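Local coordinates for protein glycosyl hyrolase, family 3 (Deinococcus radiodurans, PDB 3TEV) that probably hydrolyses O-glycosidic bonds, as a glycoside hydrolase of family 3, at residues L21-T35 with L289-L303. Residues are numbered along the deposited sequence; the frame is centred on the assembly and turned at random.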
# COMPACT_ATOMS: atom_id res chain seq x y z
N LEU A 21 -12.35 -5.17 -3.44
CA LEU A 21 -11.30 -5.40 -2.44
C LEU A 21 -9.93 -5.61 -3.08
O LEU A 21 -8.97 -5.97 -2.41
CB LEU A 21 -11.66 -6.60 -1.54
CG LEU A 21 -13.04 -6.53 -0.86
CD1 LEU A 21 -13.43 -7.91 -0.24
CD2 LEU A 21 -13.12 -5.39 0.16
N LEU A 22 -9.84 -5.38 -4.39
CA LEU A 22 -8.58 -5.58 -5.11
C LEU A 22 -8.05 -4.31 -5.73
O LEU A 22 -8.81 -3.44 -6.17
CB LEU A 22 -8.72 -6.62 -6.22
CG LEU A 22 -9.29 -8.01 -5.97
CD1 LEU A 22 -9.12 -8.84 -7.26
CD2 LEU A 22 -8.61 -8.71 -4.79
N MSE A 23 -6.73 -4.23 -5.81
CA MSE A 23 -6.05 -3.17 -6.54
C MSE A 23 -5.25 -3.90 -7.62
O MSE A 23 -4.41 -4.77 -7.31
CB MSE A 23 -5.12 -2.37 -5.62
CG MSE A 23 -4.30 -1.30 -6.34
SE MSE A 23 -3.26 -0.19 -5.09
CE MSE A 23 -4.43 1.35 -4.92
N ILE A 24 -5.50 -3.54 -8.87
CA ILE A 24 -4.88 -4.23 -9.98
C ILE A 24 -4.01 -3.29 -10.80
O ILE A 24 -4.12 -2.07 -10.67
CB ILE A 24 -5.93 -4.84 -10.91
CG1 ILE A 24 -6.75 -3.74 -11.57
CG2 ILE A 24 -6.81 -5.83 -10.16
CD1 ILE A 24 -7.61 -4.24 -12.75
N ASP A 25 -3.16 -3.86 -11.65
CA ASP A 25 -2.39 -3.07 -12.60
C ASP A 25 -3.00 -3.15 -13.98
O ASP A 25 -3.82 -4.04 -14.27
CB ASP A 25 -0.89 -3.47 -12.59
CG ASP A 25 -0.64 -4.95 -12.92
OD1 ASP A 25 -1.48 -5.83 -12.63
OD2 ASP A 25 0.44 -5.24 -13.47
N LEU A 26 -2.60 -2.21 -14.83
CA LEU A 26 -3.11 -2.06 -16.19
C LEU A 26 -1.97 -2.26 -17.19
O LEU A 26 -0.82 -2.03 -16.86
CB LEU A 26 -3.70 -0.66 -16.36
CG LEU A 26 -4.74 -0.29 -15.30
CD1 LEU A 26 -5.03 1.20 -15.32
CD2 LEU A 26 -6.01 -1.13 -15.45
N PRO A 27 -2.31 -2.71 -18.41
CA PRO A 27 -1.26 -3.07 -19.38
C PRO A 27 -0.42 -1.91 -19.95
O PRO A 27 0.78 -2.07 -20.15
CB PRO A 27 -2.02 -3.79 -20.50
CG PRO A 27 -3.47 -3.43 -20.31
CD PRO A 27 -3.66 -3.09 -18.87
N GLY A 28 -1.03 -0.76 -20.21
CA GLY A 28 -0.31 0.33 -20.86
C GLY A 28 -0.73 1.76 -20.56
O GLY A 28 -1.45 2.01 -19.60
N PRO A 29 -0.26 2.71 -21.38
CA PRO A 29 -0.53 4.14 -21.20
C PRO A 29 -1.93 4.58 -21.61
O PRO A 29 -2.32 5.71 -21.31
CB PRO A 29 0.52 4.81 -22.09
CG PRO A 29 0.78 3.80 -23.15
CD PRO A 29 0.73 2.48 -22.45
N GLU A 30 -2.67 3.72 -22.31
CA GLU A 30 -4.05 4.05 -22.73
C GLU A 30 -5.06 3.04 -22.19
O GLU A 30 -4.75 1.85 -22.07
CB GLU A 30 -4.17 4.16 -24.26
CG GLU A 30 -3.36 5.33 -24.86
CD GLU A 30 -2.77 5.03 -26.24
OE1 GLU A 30 -3.49 4.48 -27.11
OE2 GLU A 30 -1.57 5.37 -26.46
N LEU A 31 -6.25 3.51 -21.85
CA LEU A 31 -7.30 2.62 -21.36
C LEU A 31 -8.05 2.04 -22.55
O LEU A 31 -8.97 2.66 -23.08
CB LEU A 31 -8.25 3.36 -20.41
CG LEU A 31 -9.21 2.50 -19.58
CD1 LEU A 31 -8.39 1.59 -18.67
CD2 LEU A 31 -10.17 3.35 -18.74
N ASP A 32 -7.64 0.86 -23.00
CA ASP A 32 -8.29 0.18 -24.11
C ASP A 32 -9.70 -0.29 -23.70
O ASP A 32 -9.97 -0.51 -22.53
CB ASP A 32 -7.45 -1.02 -24.54
CG ASP A 32 -7.22 -1.98 -23.40
OD1 ASP A 32 -6.48 -1.61 -22.45
OD2 ASP A 32 -7.83 -3.07 -23.40
N LYS A 33 -10.57 -0.46 -24.69
CA LYS A 33 -11.97 -0.88 -24.45
C LYS A 33 -12.13 -2.17 -23.63
O LYS A 33 -13.01 -2.24 -22.76
CB LYS A 33 -12.77 -0.95 -25.76
CG LYS A 33 -12.20 -1.91 -26.81
CD LYS A 33 -13.07 -2.06 -28.09
CE LYS A 33 -12.32 -2.93 -29.11
NZ LYS A 33 -12.97 -3.04 -30.45
N ASP A 34 -11.30 -3.18 -23.88
CA ASP A 34 -11.39 -4.45 -23.16
C ASP A 34 -11.07 -4.26 -21.69
O ASP A 34 -11.72 -4.83 -20.81
CB ASP A 34 -10.49 -5.54 -23.78
CG ASP A 34 -11.03 -6.06 -25.14
OD1 ASP A 34 -12.27 -6.06 -25.36
OD2 ASP A 34 -10.22 -6.49 -25.99
N THR A 35 -10.08 -3.41 -21.40
CA THR A 35 -9.74 -3.09 -20.02
C THR A 35 -10.89 -2.33 -19.35
O THR A 35 -11.24 -2.62 -18.21
CB THR A 35 -8.40 -2.32 -19.94
OG1 THR A 35 -7.37 -3.13 -20.53
CG2 THR A 35 -8.02 -2.01 -18.50
N LEU A 289 -7.48 -4.27 1.51
CA LEU A 289 -7.21 -4.15 0.07
C LEU A 289 -6.07 -5.08 -0.30
O LEU A 289 -5.02 -5.08 0.36
CB LEU A 289 -6.81 -2.69 -0.28
CG LEU A 289 -6.70 -2.34 -1.78
CD1 LEU A 289 -8.02 -2.64 -2.57
CD2 LEU A 289 -6.30 -0.87 -1.98
N VAL A 290 -6.26 -5.88 -1.35
CA VAL A 290 -5.20 -6.76 -1.81
C VAL A 290 -4.69 -6.27 -3.17
O VAL A 290 -5.47 -6.05 -4.10
CB VAL A 290 -5.72 -8.23 -1.91
CG1 VAL A 290 -4.69 -9.13 -2.62
CG2 VAL A 290 -6.03 -8.78 -0.52
N MSE A 291 -3.37 -6.07 -3.27
CA MSE A 291 -2.75 -5.76 -4.56
C MSE A 291 -2.66 -7.02 -5.38
O MSE A 291 -1.83 -7.86 -5.10
CB MSE A 291 -1.36 -5.19 -4.39
CG MSE A 291 -1.38 -3.84 -3.72
SE MSE A 291 0.33 -2.94 -3.79
CE MSE A 291 0.13 -2.51 -5.69
N ALA A 292 -3.47 -7.15 -6.41
CA ALA A 292 -3.49 -8.35 -7.22
C ALA A 292 -2.87 -8.01 -8.58
O ALA A 292 -3.58 -7.79 -9.57
CB ALA A 292 -4.95 -8.83 -7.36
N LEU A 293 -1.55 -7.92 -8.63
CA LEU A 293 -0.86 -7.46 -9.83
C LEU A 293 -0.51 -8.63 -10.73
O LEU A 293 -0.28 -9.75 -10.25
CB LEU A 293 0.42 -6.71 -9.46
CG LEU A 293 0.34 -5.55 -8.45
CD1 LEU A 293 1.68 -4.82 -8.42
CD2 LEU A 293 -0.81 -4.57 -8.71
N GLY A 294 -0.47 -8.38 -12.03
CA GLY A 294 -0.06 -9.41 -12.99
C GLY A 294 -1.03 -9.47 -14.14
O GLY A 294 -1.92 -8.62 -14.27
N ARG A 295 -0.87 -10.49 -14.99
CA ARG A 295 -1.70 -10.64 -16.17
C ARG A 295 -3.15 -10.92 -15.77
O ARG A 295 -3.43 -11.31 -14.63
CB ARG A 295 -1.16 -11.77 -17.04
CG ARG A 295 -1.37 -13.13 -16.43
CD ARG A 295 -0.51 -14.17 -17.10
NE ARG A 295 -0.44 -15.37 -16.29
CZ ARG A 295 -0.89 -16.55 -16.69
NH1 ARG A 295 -1.45 -16.65 -17.90
NH2 ARG A 295 -0.79 -17.61 -15.89
N ARG A 296 -4.06 -10.74 -16.73
CA ARG A 296 -5.50 -10.87 -16.47
C ARG A 296 -5.88 -12.21 -15.83
O ARG A 296 -6.66 -12.23 -14.88
CB ARG A 296 -6.34 -10.59 -17.74
CG ARG A 296 -7.87 -10.33 -17.47
CD ARG A 296 -8.46 -9.23 -18.43
NE ARG A 296 -7.79 -7.94 -18.25
CZ ARG A 296 -7.80 -6.91 -19.11
NH1 ARG A 296 -8.48 -6.99 -20.26
NH2 ARG A 296 -7.13 -5.79 -18.81
N GLU A 297 -5.27 -13.30 -16.30
CA GLU A 297 -5.51 -14.63 -15.75
C GLU A 297 -5.21 -14.75 -14.26
O GLU A 297 -6.00 -15.37 -13.52
CB GLU A 297 -4.74 -15.72 -16.50
CG GLU A 297 -5.19 -15.93 -17.96
CD GLU A 297 -4.48 -15.03 -18.99
OE1 GLU A 297 -3.77 -14.05 -18.63
OE2 GLU A 297 -4.64 -15.32 -20.19
N VAL A 298 -4.09 -14.19 -13.79
CA VAL A 298 -3.87 -14.23 -12.34
C VAL A 298 -4.82 -13.33 -11.57
O VAL A 298 -5.21 -13.67 -10.46
CB VAL A 298 -2.37 -14.08 -11.87
CG1 VAL A 298 -1.47 -14.95 -12.71
CG2 VAL A 298 -1.89 -12.62 -11.86
N GLN A 299 -5.20 -12.20 -12.15
CA GLN A 299 -6.18 -11.31 -11.52
C GLN A 299 -7.52 -12.03 -11.39
O GLN A 299 -8.17 -11.98 -10.32
CB GLN A 299 -6.33 -9.98 -12.28
CG GLN A 299 -5.07 -9.08 -12.27
CD GLN A 299 -5.22 -7.82 -13.10
OE1 GLN A 299 -6.29 -7.55 -13.65
NE2 GLN A 299 -4.17 -7.03 -13.20
N GLN A 300 -7.91 -12.73 -12.46
CA GLN A 300 -9.14 -13.50 -12.51
C GLN A 300 -9.15 -14.61 -11.46
O GLN A 300 -10.17 -14.84 -10.79
CB GLN A 300 -9.41 -14.06 -13.92
CG GLN A 300 -9.89 -12.97 -14.90
CD GLN A 300 -10.06 -13.45 -16.35
OE1 GLN A 300 -9.33 -14.34 -16.82
NE2 GLN A 300 -11.02 -12.85 -17.06
N ALA A 301 -8.01 -15.27 -11.28
CA ALA A 301 -7.92 -16.32 -10.27
C ALA A 301 -8.06 -15.75 -8.86
O ALA A 301 -8.63 -16.41 -7.98
CB ALA A 301 -6.61 -17.14 -10.43
N THR A 302 -7.55 -14.53 -8.65
CA THR A 302 -7.69 -13.88 -7.36
C THR A 302 -9.15 -13.48 -7.10
O THR A 302 -9.69 -13.79 -6.03
CB THR A 302 -6.74 -12.67 -7.24
OG1 THR A 302 -5.40 -13.09 -7.50
CG2 THR A 302 -6.80 -12.08 -5.85
N LEU A 303 -9.78 -12.81 -8.06
CA LEU A 303 -11.21 -12.53 -8.00
C LEU A 303 -12.03 -13.77 -7.64
O LEU A 303 -12.89 -13.71 -6.76
CB LEU A 303 -11.72 -12.03 -9.34
CG LEU A 303 -11.38 -10.59 -9.66
CD1 LEU A 303 -11.47 -10.39 -11.19
CD2 LEU A 303 -12.32 -9.65 -8.89
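L289 turns its two methyl branches against L21 and strand 22-24, CD1 resting on the carbonyl of L21 and CD2 lying 4.1 Å from CB of selenomethionine M23. The next residues form a short parallel ladder: V290 N donates to L21 O (2.9 Å), V290 O takes the amide of M23, and A292 N closes on M23 O (2.7 Å). On one side of this ladder the M23 and M291 side chains run alongside each other, with SE of M23 near CE of M291; on the other, L22 lies beside V290. Past the strand, CD2 of L293 touches M23 O and both N and CB of D25. Its neighbour G294 presents its amide to the carboxylate: G294 N meets D25 OD1 at 2.8 Å, nearly straight (166°), on the syn side but 27° out of the carboxylate plane. With CG of D25 between backbone N and carbonyl carbon (chi1 58°), OD1 also takes a weak, bent bond from Q299 NE2 (3.0 Å), while D25 OD2 forms a salt bridge with K52. R296, its chain bent at chi2 and chi3, brings its guanidinium to helix 33-42, where NH2 donates in the guanidinium plane to OG1 of T35 (3.2 Å); Y38 adds a cation-pi contact. One turn on, NE2 of Q299 bonds D25 O, and its amide carbon packs on CB and CG2 of I24. An alanine in place of D25 would remove the carboxylate and is likely to leave the G294 amide without its acceptor and K52 without its charged partner, though L26 O could still hold K52. Farther along, T302 CG2 meets L22 CD2 (4.0 Å), and L303 CD2 meets L22 CD1 (3.7 Å). Parallel pairing of strands 22-24 and 290-291, first and last in sequence, with helix 296-309 running back antiparallel on the L22 side, is the seam that closes a TIM barrel.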